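Local coordinates for salt-tolerant glutaminase (Micrococcus luteus, PDB 3AGD), which hydrolyses L-glutamine to L-glutamate and ammonia and tolerates high salt, at the interface of chains A and B. Numbering follows the deposited sequence. Chains: chain A/B, Salt-tolerant glutaminase.

Contact 1: the interface of chains A and B. Residues chain A 228, 231, 235, 336; chain B 250-251, 303, 305, 307-308.
A:Arg231 CG packs on B:Met307 CB at 3.8 Å, where the aliphatic stem of an arginine on helix 227-240 crosses the flexible side chain of a methionine in the loop that follows B:His305. An arginine suits this place because its methylenes serve the apolar centre while its head goes on to meet an aromatic ring. The chain bends at CG–CD (chi3 25°), and NE lies over the face of the B:His305 imidazole, 3.7 Å from the ring centroid, in a cation-pi contact with the guanidinium inclined 39° to the ring. The imidazole is steadied from its own chain: B:Met307 N donates to B:His305 ND1 at 2.9 Å, in the plane of the ring, a bond that would help to fix the rotation of the ring whose face meets the arginine. One turn along the helix, A:Ser235 is small enough to fit against B:Ala251. Its hydroxyl OG, anti to the carbonyl carbon (chi1 -73°), bonds back to A:Arg231 O at 2.9 Å and also touches B:Met307 CG. Towards the rim, B:Arg303 is poorly ordered, and the close approach of its guanidinium to that of A:Arg231 is doubtful. A:Arg336 lays one face of its guanidinium against B:Asp308 CB and makes a long salt bridge to the carboxylate, NH1 to OD1 at 3.9 Å. B:Asp308 OD1 also accepts from B:His305 N at 3.0 Å, the amide approaching from above the carboxylate plane.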
ATOM      1  N   ILE A 228      12.510   4.190  -6.290  1.00 20.57           N
ATOM      2  CA  ILE A 228      11.688   3.968  -7.476  1.00 23.34           C
ATOM      3  C   ILE A 228      11.856   2.547  -8.033  1.00 22.63           C
ATOM      4  O   ILE A 228      10.923   1.987  -8.610  1.00 21.98           O
ATOM      5  CB  ILE A 228      12.001   5.013  -8.575  1.00 24.23           C
ATOM      6  CG1 ILE A 228      10.956   4.924  -9.684  1.00 28.01           C
ATOM      7  CG2 ILE A 228      13.403   4.791  -9.135  1.00 22.12           C
ATOM      8  CD1 ILE A 228      11.156   5.939 -10.796  1.00 30.59           C
ATOM      9  N   ARG A 231      10.018   0.150  -5.526  1.00 19.95           N
ATOM     10  CA  ARG A 231       8.575   0.264  -5.726  1.00 21.81           C
ATOM     11  C   ARG A 231       8.088  -0.544  -6.925  1.00 18.43           C
ATOM     12  O   ARG A 231       7.022  -1.158  -6.879  1.00 15.23           O
ATOM     13  CB  ARG A 231       8.180   1.731  -5.916  1.00 22.75           C
ATOM     14  CG  ARG A 231       7.868   2.491  -4.634  1.00 31.36           C
ATOM     15  CD  ARG A 231       7.483   3.927  -4.968  1.00 36.02           C
ATOM     16  NE  ARG A 231       6.947   4.011  -6.324  1.00 46.44           N
ATOM     17  CZ  ARG A 231       7.405   4.831  -7.265  1.00 50.30           C
ATOM     18  NH1 ARG A 231       8.410   5.657  -7.001  1.00 55.27           N
ATOM     19  NH2 ARG A 231       6.882   4.800  -8.483  1.00 43.66           N
ATOM     20  N   SER A 235       5.664  -3.810  -6.759  1.00 12.53           N
ATOM     21  CA  SER A 235       4.423  -3.712  -7.533  1.00 16.88           C
ATOM     22  C   SER A 235       4.256  -4.975  -8.374  1.00 16.90           C
ATOM     23  O   SER A 235       3.189  -5.585  -8.396  1.00 17.64           O
ATOM     24  CB  SER A 235       4.434  -2.488  -8.466  1.00 17.91           C
ATOM     25  OG  SER A 235       4.279  -1.274  -7.749  1.00 15.67           O
ATOM     26  N   ARG A 336       7.373  12.556   4.078  1.00 23.70           N
ATOM     27  CA  ARG A 336       7.188  12.515   2.636  1.00 24.23           C
ATOM     28  C   ARG A 336       5.948  13.368   2.383  1.00 23.82           C
ATOM     29  O   ARG A 336       5.649  14.259   3.180  1.00 24.81           O
ATOM     30  CB  ARG A 336       6.987  11.072   2.173  1.00 27.39           C
ATOM     31  CG  ARG A 336       8.220  10.198   2.427  1.00 32.35           C
ATOM     32  CD  ARG A 336       7.930   8.713   2.272  1.00 37.75           C
ATOM     33  NE  ARG A 336       8.300   8.169   0.967  1.00 43.57           N
ATOM     34  CZ  ARG A 336       7.765   8.544  -0.188  1.00 49.57           C
ATOM     35  NH1 ARG A 336       6.831   9.479  -0.208  1.00 54.70           N
ATOM     36  NH2 ARG A 336       8.149   7.972  -1.322  1.00 48.55           N
TER
ATOM     37  N   LEU B 250      -1.085   0.053 -11.404  1.00 18.83           N
ATOM     38  CA  LEU B 250      -0.472  -0.099 -10.085  1.00 17.79           C
ATOM     39  C   LEU B 250       1.010   0.252 -10.145  1.00 19.12           C
ATOM     40  O   LEU B 250       1.513   1.036  -9.336  1.00 20.16           O
ATOM     41  CB  LEU B 250      -0.629  -1.527  -9.564  1.00 19.06           C
ATOM     42  CG  LEU B 250       0.129  -1.827  -8.259  1.00 19.58           C
ATOM     43  CD1 LEU B 250      -0.274  -0.832  -7.171  1.00 12.78           C
ATOM     44  CD2 LEU B 250      -0.164  -3.255  -7.815  1.00 20.56           C
ATOM     45  N   ALA B 251       1.708  -0.322 -11.118  1.00 16.25           N
ATOM     46  CA  ALA B 251       3.136  -0.074 -11.259  1.00 16.27           C
ATOM     47  C   ALA B 251       3.449   1.374 -11.623  1.00 16.47           C
ATOM     48  O   ALA B 251       4.293   2.008 -10.989  1.00 18.96           O
ATOM     49  CB  ALA B 251       3.725  -1.011 -12.304  1.00 14.49           C
ATOM     50  N   ARG B 303       5.250  12.163  -5.566  1.00 24.82           N
ATOM     51  CA  ARG B 303       5.859  10.871  -5.260  1.00 28.93           C
ATOM     52  C   ARG B 303       4.913  10.047  -4.399  1.00 25.62           C
ATOM     53  O   ARG B 303       5.281   9.562  -3.327  1.00 23.95           O
ATOM     54  CB  ARG B 303       7.193  11.048  -4.532  1.00 33.92           C
ATOM     55  CG  ARG B 303       8.210  11.895  -5.276  1.00 45.51           C
ATOM     56  CD  ARG B 303       8.332  11.473  -6.726  1.00 56.57           C
ATOM     57  NE  ARG B 303       8.468  10.028  -6.856  1.00 65.78           N
ATOM     58  CZ  ARG B 303       8.552   9.390  -8.017  1.00 73.33           C
ATOM     59  NH1 ARG B 303       8.673   8.069  -8.040  1.00 76.11           N
ATOM     60  NH2 ARG B 303       8.517  10.071  -9.156  1.00 76.02           N
ATOM     61  N   HIS B 305       2.491   6.725  -3.983  1.00 21.32           N
ATOM     62  CA  HIS B 305       2.377   5.378  -4.506  1.00 19.42           C
ATOM     63  C   HIS B 305       1.928   4.417  -3.420  1.00 21.17           C
ATOM     64  O   HIS B 305       2.302   4.551  -2.253  1.00 20.60           O
ATOM     65  CB  HIS B 305       3.720   4.920  -5.092  1.00 19.87           C
ATOM     66  CG  HIS B 305       3.596   3.777  -6.055  1.00 18.00           C
ATOM     67  ND1 HIS B 305       3.267   2.500  -5.655  1.00 13.15           N
ATOM     68  CD2 HIS B 305       3.708   3.735  -7.403  1.00 13.14           C
ATOM     69  CE1 HIS B 305       3.179   1.719  -6.720  1.00  9.42           C
ATOM     70  NE2 HIS B 305       3.441   2.444  -7.791  1.00 11.56           N
ATOM     71  N   MET B 307       2.896   1.655  -2.936  1.00 20.34           N
ATOM     72  CA  MET B 307       4.087   0.965  -2.447  1.00 25.43           C
ATOM     73  C   MET B 307       5.058   1.768  -1.597  1.00 29.69           C
ATOM     74  O   MET B 307       5.957   1.183  -1.001  1.00 30.39           O
ATOM     75  CB  MET B 307       4.884   0.379  -3.616  1.00 26.19           C
ATOM     76  CG  MET B 307       4.125  -0.577  -4.513  1.00 30.27           C
ATOM     77  SD  MET B 307       3.408  -1.967  -3.646  1.00 32.66           S
ATOM     78  CE  MET B 307       1.836  -2.058  -4.447  1.00 28.37           C
ATOM     79  N   ASP B 308       4.921   3.088  -1.538  1.00 34.46           N
ATOM     80  CA  ASP B 308       5.878   3.843  -0.736  1.00 41.11           C
ATOM     81  C   ASP B 308       5.703   3.542   0.757  1.00 45.57           C
ATOM     82  O   ASP B 308       4.595   3.569   1.290  1.00 48.13           O
ATOM     83  CB  ASP B 308       5.806   5.350  -1.069  1.00 39.38           C
ATOM     84  CG  ASP B 308       4.444   5.944  -0.846  1.00 41.05           C
ATOM     85  OD1 ASP B 308       4.135   6.973  -1.492  1.00 31.14           O
ATOM     86  OD2 ASP B 308       3.687   5.396  -0.018  1.00 48.19           O
TER

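Contact 2: the interface of chains A and B. Residues chain A 271-272, 310-312; chain B 310-312.
The 310-312 loops of the two chains meet each other about the two-fold axis, just ahead of the 3-10 helix 313-316, and the A:Gly271–A:Arg272 turn between strands 264-269 and 273-278 flanks B:Ser311. The main bonds are reciprocal: B:Leu312 N donates to the carboxylate oxygen A:Asp310 OD1 at 3.0 Å, nearly straight at 171°, and A:Leu312 N does the same to B:Asp310 OD1 at 3.1 Å. In each, the amide N-H meets the carboxylate oxygen nearly along its C–O axis. Aspartate suits the place because its short side chain, with CG anti to the backbone N (A:Asp310 chi1 -174°), carries a carboxylate acceptor, likely charged, across to an amide of the other loop. B:Asp310 is poorly ordered, which makes its half of the pair less certain. An alanine in place of A:Asp310 would probably leave B:Leu312 N without its acceptor and free this part of the loop to shift. Serine, small enough for two loops to pass closely, adds weaker bonds: A:Ser311 OG reaches B:Asp310 O, while B:Ser311 OG lies near both A:Asp310 O and A:Gly271 O. The glycine brings its carbonyl there without a side chain to intervene. In the leucines it is the backbone amide that does the work, and B:Leu312 CB comes within 3.5 Å of A:Asp310 OD1.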
ATOM      1  N   GLY A 271       6.979  -0.521   4.170  1.00 17.28           N
ATOM      2  CA  GLY A 271       6.951   0.216   5.417  1.00 17.76           C
ATOM      3  C   GLY A 271       6.806  -0.592   6.688  1.00 19.56           C
ATOM      4  O   GLY A 271       6.840  -0.022   7.779  1.00 18.33           O
ATOM      5  N   ARG A 272       6.655  -1.908   6.589  1.00 19.45           N
ATOM      6  CA  ARG A 272       6.510  -2.666   7.817  1.00 20.51           C
ATOM      7  C   ARG A 272       7.305  -3.935   8.036  1.00 20.04           C
ATOM      8  O   ARG A 272       7.833  -4.127   9.127  1.00 20.81           O
ATOM      9  CB  ARG A 272       5.029  -2.918   8.075  1.00 25.64           C
ATOM     10  CG  ARG A 272       4.354  -1.639   8.542  1.00 32.82           C
ATOM     11  CD  ARG A 272       2.883  -1.700   8.374  1.00 35.95           C
ATOM     12  NE  ARG A 272       2.493  -1.750   6.972  1.00 30.34           N
ATOM     13  CZ  ARG A 272       1.272  -2.096   6.590  1.00 28.07           C
ATOM     14  NH1 ARG A 272       0.380  -2.412   7.519  1.00 23.68           N
ATOM     15  NH2 ARG A 272       0.943  -2.124   5.305  1.00 25.58           N
ATOM     16  N   ASP A 310      -1.539   2.998   7.601  1.00 47.67           N
ATOM     17  CA  ASP A 310      -0.549   3.187   8.650  1.00 47.87           C
ATOM     18  C   ASP A 310       0.464   4.236   8.189  1.00 45.34           C
ATOM     19  O   ASP A 310       1.599   3.903   7.840  1.00 49.02           O
ATOM     20  CB  ASP A 310       0.163   1.861   8.938  1.00 46.96           C
ATOM     21  CG  ASP A 310       1.098   1.948  10.123  1.00 47.01           C
ATOM     22  OD1 ASP A 310       1.739   3.010  10.301  1.00 49.44           O
ATOM     23  OD2 ASP A 310       1.203   0.954  10.869  1.00 41.95           O
ATOM     24  N   SER A 311       0.051   5.499   8.173  1.00 36.57           N
ATOM     25  CA  SER A 311       0.941   6.569   7.740  1.00 31.46           C
ATOM     26  C   SER A 311       1.248   7.556   8.853  1.00 27.97           C
ATOM     27  O   SER A 311       0.466   7.711   9.787  1.00 26.84           O
ATOM     28  CB  SER A 311       0.331   7.322   6.559  1.00 30.77           C
ATOM     29  OG  SER A 311       0.179   6.467   5.443  1.00 34.71           O
ATOM     30  N   LEU A 312       2.398   8.215   8.748  1.00 27.19           N
ATOM     31  CA  LEU A 312       2.803   9.203   9.739  1.00 23.72           C
ATOM     32  C   LEU A 312       1.717  10.263   9.834  1.00 21.12           C
ATOM     33  O   LEU A 312       1.216  10.562  10.918  1.00 20.80           O
ATOM     34  CB  LEU A 312       4.117   9.867   9.328  1.00 22.51           C
ATOM     35  CG  LEU A 312       4.608  10.954  10.290  1.00 21.56           C
ATOM     36  CD1 LEU A 312       4.847  10.340  11.667  1.00 19.47           C
ATOM     37  CD2 LEU A 312       5.878  11.585   9.751  1.00 20.18           C
TER
ATOM     38  N   ASP B 310       5.599   4.732   3.790  1.00 55.75           N
ATOM     39  CA  ASP B 310       5.359   5.824   4.728  1.00 55.73           C
ATOM     40  C   ASP B 310       4.542   5.299   5.916  1.00 52.32           C
ATOM     41  O   ASP B 310       3.317   5.410   5.925  1.00 55.91           O
ATOM     42  CB  ASP B 310       4.586   6.938   4.014  1.00 56.44           C
ATOM     43  CG  ASP B 310       4.341   8.141   4.897  1.00 58.71           C
ATOM     44  OD1 ASP B 310       4.010   7.953   6.088  1.00 61.98           O
ATOM     45  OD2 ASP B 310       4.466   9.277   4.391  1.00 57.11           O
ATOM     46  N   SER B 311       5.212   4.723   6.911  1.00 43.76           N
ATOM     47  CA  SER B 311       4.512   4.188   8.080  1.00 34.75           C
ATOM     48  C   SER B 311       4.967   4.847   9.373  1.00 27.89           C
ATOM     49  O   SER B 311       6.033   5.458   9.425  1.00 28.17           O
ATOM     50  CB  SER B 311       4.731   2.677   8.189  1.00 35.68           C
ATOM     51  OG  SER B 311       4.221   1.995   7.056  1.00 38.94           O
ATOM     52  N   LEU B 312       4.155   4.715  10.418  1.00 22.57           N
ATOM     53  CA  LEU B 312       4.488   5.292  11.714  1.00 21.45           C
ATOM     54  C   LEU B 312       5.773   4.655  12.242  1.00 23.82           C
ATOM     55  O   LEU B 312       6.730   5.355  12.582  1.00 24.55           O
ATOM     56  CB  LEU B 312       3.346   5.068  12.705  1.00 21.40           C
ATOM     57  CG  LEU B 312       3.587   5.534  14.145  1.00 21.32           C
ATOM     58  CD1 LEU B 312       3.925   7.023  14.177  1.00 18.94           C
ATOM     59  CD2 LEU B 312       2.350   5.248  14.973  1.00 14.59           C
TER

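The C-alpha centres of contact 1 and contact 2 lie about 13 Å apart within one two-fold interface. They share no residue, but the chain B stretch is nearly continuous: it supplies residues 303, 305, 307 and 308 to contact 1, and 310 to 312 to contact 2. Contact 2 sits around the symmetry axis, where a loop meets its own copy, whereas contact 1 joins unlike elements and recurs with the chains exchanged. A shift in this stretch could therefore be felt at both places. The enzyme is a homotetramer, so this two-chain interface may be one of those that build it.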